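Local atomic coordinates of pyruvate kinase (Pseudomonas aeruginosa, PDB entry 6QXL), a protein that probably catalyses the last step of glycolysis, passing the phosphoryl group of phosphoenolpyruvate to ADP to give pyruvate and ATP, and assembles as a homotetramer. Residues 6-11 with 311-316; 30-35 with 62-67; 307-312 with 417-422. All coordinates share one frame; numbering follows the deposited sequence.

Contact 1 (6-11 with 311-316); sequences TKIVAT and DAVMLS
T11 gives two hydrogen bonds to one acceptor, L315 O. Its hydroxyl OG1 lies 2.9 Å from L315 O, in the carbonyl plane and on a lone pair. T11 N is 3.0 Å from L315 O and tilted 33° from that plane. OG1 stands beside the backbone N of T11 (chi1 -63°), letting both donors turn to the same oxygen. V9 and M314 make the main apolar contact. Their side chains cross obliquely, with V9 CB 3.8 Å from M314 CG. V9 CG1 rests 4.0 Å from M314 SD. V9 CG2 meets A312 CB at 4.0 Å. On the other face, I8 CG1 faces V313 CG2 at 4.3 Å. Strands 7-11 and 312-315 are the first and last of the eight parallel strands, and their pairing closes the TIM barrel. The backbone bonds run from K7 N to D311 O, V313 N to K7 O, V9 N to V313 O and L315 N to V9 O. Further out, R34 NH1 donates to T11 OG1, fixing the hydroxyl from a second direction. Helix 325-340 packs on I8, V313 and L315 through A333, M332 and V329. K7 bends away, and NZ bonds the carbonyl oxygens of A416, F418 and V421.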
loop_
_atom_site.group_PDB
_atom_site.type_symbol
_atom_site.label_atom_id
_atom_site.label_comp_id
_atom_site.label_asym_id
_atom_site.label_seq_id
_atom_site.Cartn_x
_atom_site.Cartn_y
_atom_site.Cartn_z
ATOM N N THR A 6 7.474 -24.079 -12.679
ATOM C CA THR A 6 8.793 -24.126 -12.052
ATOM C C THR A 6 9.582 -25.264 -12.668
ATOM O O THR A 6 9.037 -26.348 -12.895
ATOM C CB THR A 6 8.659 -24.293 -10.524
ATOM O OG1 THR A 6 7.817 -23.246 -10.015
ATOM C CG2 THR A 6 10.014 -24.214 -9.855
ATOM N N LYS A 7 10.859 -25.022 -12.936
ATOM C CA LYS A 7 11.660 -25.990 -13.679
ATOM C C LYS A 7 12.467 -26.858 -12.737
ATOM O O LYS A 7 12.787 -26.456 -11.632
ATOM C CB LYS A 7 12.559 -25.282 -14.683
ATOM C CG LYS A 7 11.802 -24.394 -15.661
ATOM C CD LYS A 7 10.747 -25.167 -16.477
ATOM C CE LYS A 7 10.061 -24.274 -17.512
ATOM N NZ LYS A 7 11.030 -23.728 -18.521
ATOM N N ILE A 8 12.776 -28.074 -13.194
ATOM C CA ILE A 8 13.459 -29.081 -12.383
ATOM C C ILE A 8 14.830 -29.397 -12.956
ATOM O O ILE A 8 14.942 -29.811 -14.102
ATOM C CB ILE A 8 12.637 -30.368 -12.298
ATOM C CG1 ILE A 8 11.333 -30.100 -11.522
ATOM C CG2 ILE A 8 13.458 -31.465 -11.623
ATOM C CD1 ILE A 8 10.328 -31.258 -11.492
ATOM N N VAL A 9 15.862 -29.202 -12.147
ATOM C CA VAL A 9 17.218 -29.596 -12.492
ATOM C C VAL A 9 17.542 -30.911 -11.792
ATOM O O VAL A 9 17.428 -31.007 -10.569
ATOM C CB VAL A 9 18.228 -28.555 -12.033
ATOM C CG1 VAL A 9 19.632 -28.957 -12.456
ATOM C CG2 VAL A 9 17.854 -27.194 -12.587
ATOM N N ALA A 10 17.945 -31.916 -12.567
ATOM C CA ALA A 10 18.253 -33.250 -12.030
ATOM C C ALA A 10 19.713 -33.556 -12.302
ATOM O O ALA A 10 20.153 -33.529 -13.455
ATOM C CB ALA A 10 17.367 -34.299 -12.658
ATOM N N THR A 11 20.461 -33.832 -11.236
ATOM C CA THR A 11 21.849 -34.223 -11.390
ATOM C C THR A 11 21.916 -35.684 -11.811
ATOM O O THR A 11 21.196 -36.519 -11.270
ATOM C CB THR A 11 22.628 -34.037 -10.079
ATOM O OG1 THR A 11 22.640 -32.651 -9.730
ATOM C CG2 THR A 11 24.044 -34.474 -10.274
ATOM N N ASP A 311 13.238 -19.881 -10.185
ATOM C CA ASP A 311 13.012 -20.394 -11.528
ATOM C C ASP A 311 12.996 -21.911 -11.519
ATOM O O ASP A 311 12.180 -22.538 -12.190
ATOM C CB ASP A 311 14.078 -19.961 -12.512
ATOM C CG ASP A 311 13.885 -18.553 -13.007
ATOM O OD1 ASP A 311 14.226 -17.553 -12.309
ATOM O OD2 ASP A 311 13.463 -18.485 -14.199
ATOM N N ALA A 312 13.932 -22.495 -10.777
ATOM C CA ALA A 312 14.073 -23.931 -10.761
ATOM C C ALA A 312 14.470 -24.430 -9.391
ATOM O O ALA A 312 15.071 -23.715 -8.599
ATOM C CB ALA A 312 15.101 -24.372 -11.788
ATOM N N VAL A 313 14.155 -25.696 -9.173
ATOM C CA VAL A 313 14.565 -26.438 -8.001
ATOM C C VAL A 313 15.408 -27.599 -8.495
ATOM O O VAL A 313 15.197 -28.090 -9.599
ATOM C CB VAL A 313 13.352 -26.933 -7.213
ATOM C CG1 VAL A 313 12.696 -25.761 -6.502
ATOM C CG2 VAL A 313 12.338 -27.607 -8.109
ATOM N N MET A 314 16.358 -28.023 -7.673
ATOM C CA MET A 314 17.380 -28.984 -8.079
ATOM C C MET A 314 17.355 -30.237 -7.196
ATOM O O MET A 314 17.005 -30.190 -6.010
ATOM C CB MET A 314 18.759 -28.343 -8.013
ATOM C CG MET A 314 19.881 -29.130 -8.665
ATOM S SD MET A 314 21.342 -28.093 -8.971
ATOM C CE MET A 314 22.481 -28.755 -7.743
ATOM N N LEU A 315 17.722 -31.360 -7.815
ATOM C CA LEU A 315 18.010 -32.609 -7.122
ATOM C C LEU A 315 19.488 -32.927 -7.322
ATOM O O LEU A 315 20.015 -32.752 -8.423
ATOM C CB LEU A 315 17.184 -33.743 -7.703
ATOM C CG LEU A 315 15.677 -33.621 -7.537
ATOM C CD1 LEU A 315 14.939 -34.706 -8.332
ATOM C CD2 LEU A 315 15.309 -33.681 -6.077
ATOM N N SER A 316 20.157 -33.417 -6.269
ATOM C CA SER A 316 21.549 -33.860 -6.437
ATOM C C SER A 316 21.739 -35.359 -6.236
ATOM O O SER A 316 21.779 -36.098 -7.217
ATOM C CB SER A 316 22.466 -33.074 -5.544
ATOM O OG SER A 316 22.361 -31.724 -5.885
#

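Contact 2 (30-35 with 62-67); sequences IDVARL and FVALLG
L66 and R34 meet through side chains that both start anti to their backbone N. Chi1 is 180° for L66 and 168° for R34. The R34 chain then stays extended from CG to NE. The two side chains cross, and methyl CD2 of L66 lies against the aliphatic part of the arginine. The nearest pair is L66 CD2 to R34 CG, at 3.7 Å. V32 shares this face of the sheet. Its CG1 touches L66 CB at 3.8 Å, and its CG2 sits 4.0 Å from A64 CB. On the other face A33 CB meets L65 CD2. V63 CG2 packs against the carbonyl oxygen I30 O at 3.6 Å.

Strands 32-35 and 64-67 run parallel, their axes 23° apart. They are neighbours in the TIM barrel and belong to one beta-alpha-beta unit, crossed over by helix 42-58. That helix packs on V63 and L65. Four backbone bonds join the two segments: A64 N to D31 O, A33 N to A64 O, L66 N to A33 O and L35 N to L66 O. The last is the shortest, with L35 N 2.7 Å from L66 O.

A water bridges the start of the pair. It donates to D31 OD1 at 2.8 Å and to F62 O at 2.9 Å.

The polar end of R34 points beyond the apolar contact: NE forms a salt bridge with D68, and the side chain comes within about 3 Å of the bound malonate, nearest atoms. At the other end D31 forms salt bridges with R4 through OD2 and R61 through OD1, which would probably keep this buried carboxylate ionised.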
loop_
_atom_site.group_PDB
_atom_site.type_symbol
_atom_site.label_atom_id
_atom_site.label_comp_id
_atom_site.label_asym_id
_atom_site.label_seq_id
_atom_site.Cartn_x
_atom_site.Cartn_y
_atom_site.Cartn_z
ATOM N N ILE A 30 11.973 -33.810 -16.297
ATOM C CA ILE A 30 13.143 -32.987 -16.021
ATOM C C ILE A 30 13.309 -31.923 -17.100
ATOM O O ILE A 30 13.056 -32.168 -18.266
ATOM C CB ILE A 30 14.443 -33.794 -15.851
ATOM C CG1 ILE A 30 14.884 -34.499 -17.122
ATOM C CG2 ILE A 30 14.310 -34.811 -14.724
ATOM C CD1 ILE A 30 16.393 -34.677 -17.151
ATOM N N ASP A 31 13.712 -30.735 -16.702
ATOM C CA ASP A 31 13.946 -29.652 -17.646
ATOM C C ASP A 31 15.443 -29.390 -17.864
ATOM O O ASP A 31 15.821 -28.809 -18.879
ATOM C CB ASP A 31 13.220 -28.380 -17.174
ATOM C CG ASP A 31 11.731 -28.639 -16.833
ATOM O OD1 ASP A 31 10.870 -28.773 -17.764
ATOM O OD2 ASP A 31 11.414 -28.727 -15.611
ATOM N N VAL A 32 16.292 -29.788 -16.917
ATOM C CA VAL A 32 17.739 -29.580 -17.037
ATOM C C VAL A 32 18.464 -30.766 -16.403
ATOM O O VAL A 32 18.119 -31.190 -15.303
ATOM C CB VAL A 32 18.201 -28.305 -16.320
ATOM C CG1 VAL A 32 19.708 -28.100 -16.444
ATOM C CG2 VAL A 32 17.472 -27.114 -16.872
ATOM N N ALA A 33 19.466 -31.287 -17.104
ATOM C CA ALA A 33 20.317 -32.326 -16.573
ATOM C C ALA A 33 21.637 -31.694 -16.180
ATOM O O ALA A 33 22.267 -31.002 -16.995
ATOM C CB ALA A 33 20.540 -33.414 -17.608
ATOM N N ARG A 34 22.050 -31.922 -14.930
ATOM C CA ARG A 34 23.295 -31.367 -14.418
ATOM C C ARG A 34 24.364 -32.457 -14.449
ATOM O O ARG A 34 24.140 -33.575 -13.974
ATOM C CB ARG A 34 23.093 -30.856 -12.983
ATOM C CG ARG A 34 24.359 -30.501 -12.213
ATOM C CD ARG A 34 23.974 -29.794 -10.929
ATOM N NE ARG A 34 25.146 -29.559 -10.069
ATOM C CZ ARG A 34 25.584 -30.366 -9.104
ATOM N NH1 ARG A 34 24.966 -31.501 -8.805
ATOM N NH2 ARG A 34 26.658 -30.023 -8.416
ATOM N N LEU A 35 25.516 -32.116 -15.003
ATOM C CA LEU A 35 26.637 -33.018 -15.091
ATOM C C LEU A 35 27.673 -32.465 -14.142
ATOM O O LEU A 35 28.251 -31.398 -14.401
ATOM C CB LEU A 35 27.183 -33.067 -16.520
ATOM C CG LEU A 35 26.150 -33.260 -17.628
ATOM C CD1 LEU A 35 26.903 -33.324 -18.966
ATOM C CD2 LEU A 35 25.333 -34.520 -17.471
ATOM N N PHE A 62 12.555 -30.370 -24.474
ATOM C CA PHE A 62 13.725 -29.528 -24.601
ATOM C C PHE A 62 14.379 -29.469 -23.244
ATOM O O PHE A 62 13.901 -28.788 -22.340
ATOM C CB PHE A 62 13.321 -28.151 -25.126
ATOM C CG PHE A 62 12.670 -28.226 -26.460
ATOM C CD1 PHE A 62 11.294 -28.476 -26.554
ATOM C CD2 PHE A 62 13.423 -28.141 -27.623
ATOM C CE1 PHE A 62 10.677 -28.597 -27.783
ATOM C CE2 PHE A 62 12.817 -28.235 -28.861
ATOM C CZ PHE A 62 11.458 -28.493 -28.939
ATOM N N VAL A 63 15.452 -30.247 -23.103
ATOM C CA VAL A 63 16.188 -30.362 -21.867
ATOM C C VAL A 63 17.559 -29.720 -22.035
ATOM O O VAL A 63 18.329 -30.096 -22.906
ATOM C CB VAL A 63 16.337 -31.829 -21.459
ATOM C CG1 VAL A 63 17.192 -31.957 -20.193
ATOM C CG2 VAL A 63 14.947 -32.466 -21.271
ATOM N N ALA A 64 17.865 -28.740 -21.193
ATOM C CA ALA A 64 19.181 -28.129 -21.209
ATOM C C ALA A 64 20.179 -29.030 -20.504
ATOM O O ALA A 64 19.799 -29.900 -19.723
ATOM C CB ALA A 64 19.143 -26.764 -20.535
ATOM N N LEU A 65 21.457 -28.786 -20.791
ATOM C CA LEU A 65 22.550 -29.444 -20.130
ATOM C C LEU A 65 23.370 -28.419 -19.396
ATOM O O LEU A 65 23.823 -27.438 -19.976
ATOM C CB LEU A 65 23.445 -30.190 -21.121
ATOM C CG LEU A 65 22.815 -31.297 -21.959
ATOM C CD1 LEU A 65 23.935 -32.116 -22.653
ATOM C CD2 LEU A 65 21.909 -32.220 -21.157
ATOM N N LEU A 66 23.564 -28.674 -18.107
ATOM C CA LEU A 66 24.324 -27.801 -17.248
ATOM C C LEU A 66 25.547 -28.578 -16.793
ATOM O O LEU A 66 25.416 -29.711 -16.317
ATOM C CB LEU A 66 23.464 -27.377 -16.057
ATOM C CG LEU A 66 24.128 -26.449 -15.046
ATOM C CD1 LEU A 66 23.095 -25.527 -14.451
ATOM C CD2 LEU A 66 24.812 -27.207 -13.937
ATOM N N GLY A 67 26.714 -27.946 -16.930
ATOM C CA GLY A 67 27.976 -28.523 -16.509
ATOM C C GLY A 67 28.481 -27.784 -15.298
ATOM O O GLY A 67 28.650 -26.562 -15.337
HETATM O O HOH W 1 11.900 -28.416 -20.319
#

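Contact 3 (307-312 with 417-422); sequences LDYTDA and MFRGVE
R419 lays its guanidinium flat on the ring of Y309, where the barrel domain meets the alpha/beta domain. Y309 has positive phi and ends helix 296-307 in a Schellman motif. R419 lies in a type II beta turn from F418 to V421.

The stacking is a cation-pi contact. The two planes are 13° apart. R419 CZ sits 3.7 Å from the ring centroid of Y309, over the face but offset toward the rim. The closest pair is Y309 CE1 with R419 NH2, at 3.4 Å. R419 CD adds a CH-pi contact to the same ring. CG of R419 is anti to its backbone N (chi1 -180°), and the chain runs extended to NE.

The apolar share is small, with A312 CB 4.4 Å from M417 CG.

Among the hydrogen bonds, T310 O meets the guanidinium at its edge. R419 NH1 donates to T310 O at 3.1 Å, near the guanidinium plane. NH1 has a second partner in V306 O, in the last turn of the helix, whose C-terminal end would probably attract the positive charge. Y309 OH is held by S398 N and S345 O. The carboxylate of D311 is the other polar link. Its OD1 takes a bond from V278 N, and its OD2 forms a salt bridge with R395. R419 N reaches D311 OD2 at 3.0 Å, on the anti side and 26° out of the carboxylate plane.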
loop_
_atom_site.group_PDB
_atom_site.type_symbol
_atom_site.label_atom_id
_atom_site.label_comp_id
_atom_site.label_asym_id
_atom_site.label_seq_id
_atom_site.Cartn_x
_atom_site.Cartn_y
_atom_site.Cartn_z
ATOM N N LEU A 307 7.085 -20.472 -3.958
ATOM C CA LEU A 307 6.470 -19.209 -3.558
ATOM C C LEU A 307 7.485 -18.073 -3.474
ATOM O O LEU A 307 7.129 -16.942 -3.784
ATOM C CB LEU A 307 5.728 -19.355 -2.256
ATOM C CG LEU A 307 4.618 -20.404 -2.222
ATOM C CD1 LEU A 307 3.977 -20.464 -0.861
ATOM C CD2 LEU A 307 3.557 -20.207 -3.277
ATOM N N ASP A 308 8.745 -18.365 -3.138
ATOM C CA ASP A 308 9.804 -17.349 -3.248
ATOM C C ASP A 308 10.040 -16.922 -4.715
ATOM O O ASP A 308 10.777 -15.970 -4.965
ATOM C CB ASP A 308 11.140 -17.838 -2.675
ATOM C CG ASP A 308 11.083 -18.253 -1.192
ATOM O OD1 ASP A 308 10.320 -17.619 -0.416
ATOM O OD2 ASP A 308 11.800 -19.227 -0.797
ATOM N N TYR A 309 9.442 -17.650 -5.668
ATOM C CA TYR A 309 9.562 -17.381 -7.103
ATOM C C TYR A 309 10.942 -17.725 -7.679
ATOM O O TYR A 309 11.490 -17.012 -8.515
ATOM C CB TYR A 309 9.101 -15.944 -7.500
ATOM C CG TYR A 309 8.080 -16.011 -8.593
ATOM C CD1 TYR A 309 6.757 -16.393 -8.299
ATOM C CD2 TYR A 309 8.426 -15.786 -9.928
ATOM C CE1 TYR A 309 5.809 -16.500 -9.298
ATOM C CE2 TYR A 309 7.473 -15.889 -10.936
ATOM C CZ TYR A 309 6.172 -16.252 -10.614
ATOM O OH TYR A 309 5.231 -16.378 -11.600
ATOM N N THR A 310 11.474 -18.855 -7.246
ATOM C CA THR A 310 12.638 -19.447 -7.877
ATOM C C THR A 310 12.263 -19.888 -9.290
ATOM O O THR A 310 11.110 -20.239 -9.562
ATOM C CB THR A 310 13.155 -20.653 -7.041
ATOM O OG1 THR A 310 14.512 -20.953 -7.394
ATOM C CG2 THR A 310 12.297 -21.885 -7.204
ATOM N N ASP A 311 13.238 -19.881 -10.185
ATOM C CA ASP A 311 13.012 -20.394 -11.528
ATOM C C ASP A 311 12.996 -21.911 -11.519
ATOM O O ASP A 311 12.180 -22.538 -12.190
ATOM C CB ASP A 311 14.078 -19.961 -12.512
ATOM C CG ASP A 311 13.885 -18.553 -13.007
ATOM O OD1 ASP A 311 14.226 -17.553 -12.309
ATOM O OD2 ASP A 311 13.463 -18.485 -14.199
ATOM N N ALA A 312 13.932 -22.495 -10.777
ATOM C CA ALA A 312 14.073 -23.931 -10.761
ATOM C C ALA A 312 14.470 -24.430 -9.391
ATOM O O ALA A 312 15.071 -23.715 -8.599
ATOM C CB ALA A 312 15.101 -24.372 -11.788
ATOM N N MET A 417 15.275 -23.678 -18.590
ATOM C CA MET A 417 15.423 -23.285 -17.206
ATOM C C MET A 417 14.613 -22.045 -16.785
ATOM O O MET A 417 14.617 -21.704 -15.609
ATOM C CB MET A 417 16.894 -23.044 -16.873
ATOM C CG MET A 417 17.276 -23.392 -15.428
ATOM S SD MET A 417 18.989 -22.911 -15.141
ATOM C CE MET A 417 19.812 -24.343 -15.712
ATOM N N PHE A 418 13.911 -21.388 -17.709
ATOM C CA PHE A 418 13.162 -20.171 -17.400
ATOM C C PHE A 418 11.782 -20.544 -16.861
ATOM O O PHE A 418 11.033 -21.263 -17.509
ATOM C CB PHE A 418 12.953 -19.307 -18.647
ATOM C CG PHE A 418 14.206 -18.736 -19.268
ATOM C CD1 PHE A 418 15.477 -19.029 -18.809
ATOM C CD2 PHE A 418 14.085 -17.892 -20.358
ATOM C CE1 PHE A 418 16.599 -18.480 -19.412
ATOM C CE2 PHE A 418 15.202 -17.350 -20.977
ATOM C CZ PHE A 418 16.464 -17.644 -20.495
ATOM N N ARG A 419 11.416 -20.016 -15.706
ATOM C CA ARG A 419 10.129 -20.341 -15.138
ATOM C C ARG A 419 8.986 -19.898 -16.057
ATOM O O ARG A 419 8.937 -18.750 -16.476
ATOM C CB ARG A 419 9.945 -19.684 -13.767
ATOM C CG ARG A 419 8.597 -19.994 -13.115
ATOM C CD ARG A 419 8.598 -19.558 -11.678
ATOM N NE ARG A 419 7.264 -19.647 -11.070
ATOM C CZ ARG A 419 7.033 -19.800 -9.772
ATOM N NH1 ARG A 419 8.052 -19.898 -8.925
ATOM N NH2 ARG A 419 5.790 -19.868 -9.326
ATOM N N GLY A 420 8.065 -20.819 -16.335
ATOM C CA GLY A 420 6.854 -20.524 -17.084
ATOM C C GLY A 420 7.031 -20.483 -18.610
ATOM O O GLY A 420 6.062 -20.212 -19.310
ATOM N N VAL A 421 8.234 -20.739 -19.120
ATOM C CA VAL A 421 8.512 -20.631 -20.537
ATOM C C VAL A 421 8.581 -22.025 -21.188
ATOM O O VAL A 421 9.230 -22.916 -20.663
ATOM C CB VAL A 421 9.839 -19.911 -20.781
ATOM C CG1 VAL A 421 10.091 -19.735 -22.275
ATOM C CG2 VAL A 421 9.831 -18.573 -20.073
ATOM N N GLU A 422 7.896 -22.196 -22.313
ATOM C CA GLU A 422 7.983 -23.411 -23.111
ATOM C C GLU A 422 8.567 -23.077 -24.476
ATOM O O GLU A 422 8.344 -21.993 -25.014
ATOM C CB GLU A 422 6.607 -24.059 -23.273
ATOM C CG GLU A 422 6.026 -24.674 -21.992
ATOM C CD GLU A 422 4.511 -24.914 -21.990
ATOM O OE1 GLU A 422 4.099 -25.744 -22.825
ATOM O OE2 GLU A 422 3.783 -24.348 -21.118
#

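In the fold
From the N terminus, strand 7-11 comes first and waits for its last partner until strand 312-315. Contact 1 therefore closes a loop of about 300 residues. Contact 2 lies within that loop and closes a much shorter one, around helix 42-58. Strands 7-11 and 32-36 are neighbours, so the two contacts share one barrel sheet. Contact 3 starts where contact 1 ends, sharing D311 and A312, and closes a loop of about 100 residues to 417-422. It ties the barrel to the alpha/beta domain. The 417-422 segment also meets both others: M417 packs by K7 of contact 1, and its CE on V32 and L66 of contact 2.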